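Local coordinates for protein alanine racemase (Acinetobacter baumannii, PDB 4QHR) that belongs to the alanine racemase family, pairing a TIM-barrel domain that carries a pyridoxal phosphate-modified lysine with a C-terminal, mainly beta-stranded domain, at residues A[195-200]-A[211-216]. Residues are numbered along the deposited sequence; the frame is centred on the assembly and turned at random.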
loop_
_atom_site.group_PDB
_atom_site.type_symbol
_atom_site.label_atom_id
_atom_site.label_comp_id
_atom_site.label_asym_id
_atom_site.label_seq_id
_atom_site.Cartn_x
_atom_site.Cartn_y
_atom_site.Cartn_z
ATOM N N ALA A 195 -13.121 -0.108 20.047
ATOM C CA ALA A 195 -14.485 0.455 20.115
ATOM C C ALA A 195 -15.201 0.051 21.419
ATOM O O ALA A 195 -15.851 0.897 22.114
ATOM C CB ALA A 195 -15.274 0.024 18.885
ATOM N N ALA A 196 -15.108 -1.237 21.736
ATOM C CA ALA A 196 -15.702 -1.777 22.958
ATOM C C ALA A 196 -15.041 -1.234 24.231
ATOM O O ALA A 196 -15.727 -1.057 25.249
ATOM C CB ALA A 196 -15.652 -3.279 22.965
ATOM N N ILE A 197 -13.711 -0.973 24.200
ATOM C CA ILE A 197 -13.057 -0.294 25.335
ATOM C C ILE A 197 -13.753 1.056 25.630
ATOM O O ILE A 197 -13.974 1.416 26.810
ATOM C CB ILE A 197 -11.514 -0.178 25.125
ATOM C CG1 ILE A 197 -10.878 -1.574 25.177
ATOM C CG2 ILE A 197 -10.875 0.721 26.186
ATOM C CD1 ILE A 197 -9.474 -1.671 24.654
ATOM N N PHE A 198 -14.111 1.812 24.587
ATOM C CA PHE A 198 -14.781 3.091 24.789
ATOM C C PHE A 198 -16.245 2.901 25.209
ATOM O O PHE A 198 -16.740 3.618 26.095
ATOM C CB PHE A 198 -14.714 3.973 23.525
ATOM C CG PHE A 198 -13.419 4.680 23.350
ATOM C CD1 PHE A 198 -13.153 5.818 24.058
ATOM C CD2 PHE A 198 -12.475 4.226 22.476
ATOM C CE1 PHE A 198 -11.943 6.495 23.913
ATOM C CE2 PHE A 198 -11.295 4.889 22.297
ATOM C CZ PHE A 198 -11.017 6.021 23.035
ATOM N N LYS A 199 -16.906 1.922 24.618
ATOM C CA LYS A 199 -18.341 1.777 24.839
ATOM C C LYS A 199 -18.808 0.891 25.972
ATOM O O LYS A 199 -19.796 1.205 26.571
ATOM C CB LYS A 199 -18.991 1.327 23.601
ATOM C CG LYS A 199 -19.005 2.455 22.581
ATOM C CD LYS A 199 -19.341 1.948 21.192
ATOM C CE LYS A 199 -20.769 1.467 21.100
ATOM N NZ LYS A 199 -21.185 1.309 19.682
ATOM N N TRP A 200 -18.110 -0.197 26.263
ATOM C CA TRP A 200 -18.633 -1.227 27.147
ATOM C C TRP A 200 -17.614 -1.679 28.180
ATOM O O TRP A 200 -17.193 -2.839 28.133
ATOM C CB TRP A 200 -19.111 -2.445 26.343
ATOM C CG TRP A 200 -20.077 -2.124 25.311
ATOM C CD1 TRP A 200 -21.160 -1.295 25.436
ATOM C CD2 TRP A 200 -20.081 -2.576 23.936
ATOM N NE1 TRP A 200 -21.822 -1.219 24.241
ATOM C CE2 TRP A 200 -21.191 -1.997 23.312
ATOM C CE3 TRP A 200 -19.249 -3.408 23.181
ATOM C CZ2 TRP A 200 -21.500 -2.225 21.974
ATOM C CZ3 TRP A 200 -19.549 -3.636 21.865
ATOM C CH2 TRP A 200 -20.677 -3.047 21.268
ATOM N N GLY A 211 -6.415 -2.193 19.490
ATOM C CA GLY A 211 -5.558 -1.958 18.322
ATOM C C GLY A 211 -5.497 -0.515 17.840
ATOM O O GLY A 211 -4.603 0.260 18.235
ATOM N N ILE A 212 -6.475 -0.157 17.006
ATOM C CA ILE A 212 -6.446 1.136 16.348
ATOM C C ILE A 212 -6.230 2.312 17.301
ATOM O O ILE A 212 -5.544 3.275 16.948
ATOM C CB ILE A 212 -7.684 1.341 15.436
ATOM C CG1 ILE A 212 -7.443 2.513 14.494
ATOM C CG2 ILE A 212 -8.979 1.499 16.251
ATOM C CD1 ILE A 212 -6.330 2.292 13.487
ATOM N N MET A 213 -6.822 2.273 18.495
ATOM C CA MET A 213 -6.661 3.427 19.397
ATOM C C MET A 213 -5.205 3.658 19.848
ATOM O O MET A 213 -4.813 4.808 20.116
ATOM C CB MET A 213 -7.579 3.352 20.638
ATOM C CG MET A 213 -7.299 2.200 21.563
ATOM S SD MET A 213 -8.544 2.005 22.853
ATOM C CE MET A 213 -8.263 3.425 23.904
ATOM N N LEU A 214 -4.407 2.597 19.898
ATOM C CA LEU A 214 -2.983 2.746 20.248
ATOM C C LEU A 214 -2.235 3.695 19.313
ATOM O O LEU A 214 -1.330 4.433 19.757
ATOM C CB LEU A 214 -2.295 1.391 20.264
ATOM C CG LEU A 214 -2.772 0.287 21.200
ATOM C CD1 LEU A 214 -1.890 -0.932 21.053
ATOM C CD2 LEU A 214 -2.709 0.732 22.655
ATOM N N TYR A 215 -2.676 3.678 18.033
ATOM C CA TYR A 215 -2.068 4.393 16.927
ATOM C C TYR A 215 -2.641 5.817 16.744
ATOM O O TYR A 215 -2.202 6.586 15.906
ATOM C CB TYR A 215 -2.156 3.526 15.645
ATOM C CG TYR A 215 -1.555 2.147 15.902
ATOM C CD1 TYR A 215 -0.232 1.996 16.084
ATOM C CD2 TYR A 215 -2.382 1.015 16.017
ATOM C CE1 TYR A 215 0.328 0.743 16.372
ATOM C CE2 TYR A 215 -1.883 -0.219 16.299
ATOM C CZ TYR A 215 -0.532 -0.358 16.500
ATOM O OH TYR A 215 -0.043 -1.608 16.759
ATOM N N GLY A 216 -3.569 6.191 17.619
ATOM C CA GLY A 216 -4.138 7.509 17.554
ATOM C C GLY A 216 -4.919 7.727 16.294
ATOM O O GLY A 216 -4.849 8.763 15.684
#
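Met213 on the 3-10 turn 212-215 meets Ile197 and Phe198 of helix 194-199, two backbones that each close on themselves, the helix through Lys199 N to Ala195 O (2.9 Å) and the turn through Leu214 N to Gly211 O (2.9 Å); no hydrogen bond passes directly between 195-200 and 211-216. With CG lodged between the backbone N and the carbonyl carbon (chi1 64°), the methionine extends to its sulfur and then bends at chi3 (-70°), which brings the terminal methyl against the phenylalanine. Met213 CE lies 3.7 Å from Phe198 CE2 and also touches CZ, approaching the ring obliquely. Its SD stands 5.0 Å from the centroid of the Phe198 ring, 51° off the normal, a Met-aromatic contact. Ile197 crosses the methionine at about a right angle, its CD1 4.2 Å from Met213 SD, and the same sulfur meets Phe198 CE2. Helix 10-23 adds Val20 against Met213 and Leu23 against Ile197 and Phe198, making a small apolar cluster. Ser194, just before 195-200 on the same helix, accepts a hydrogen bond from Met213 N through its OG. Immediately before that amide, the N-H groups of Gly211 and Ile212 hydrogen-bond the phosphate of the modified lysine LLP at position 34. The contact thus packs the phosphate-binding turn after strand 207-208 against the short helix before that strand, at the cofactor site of the alanine racemase TIM barrel.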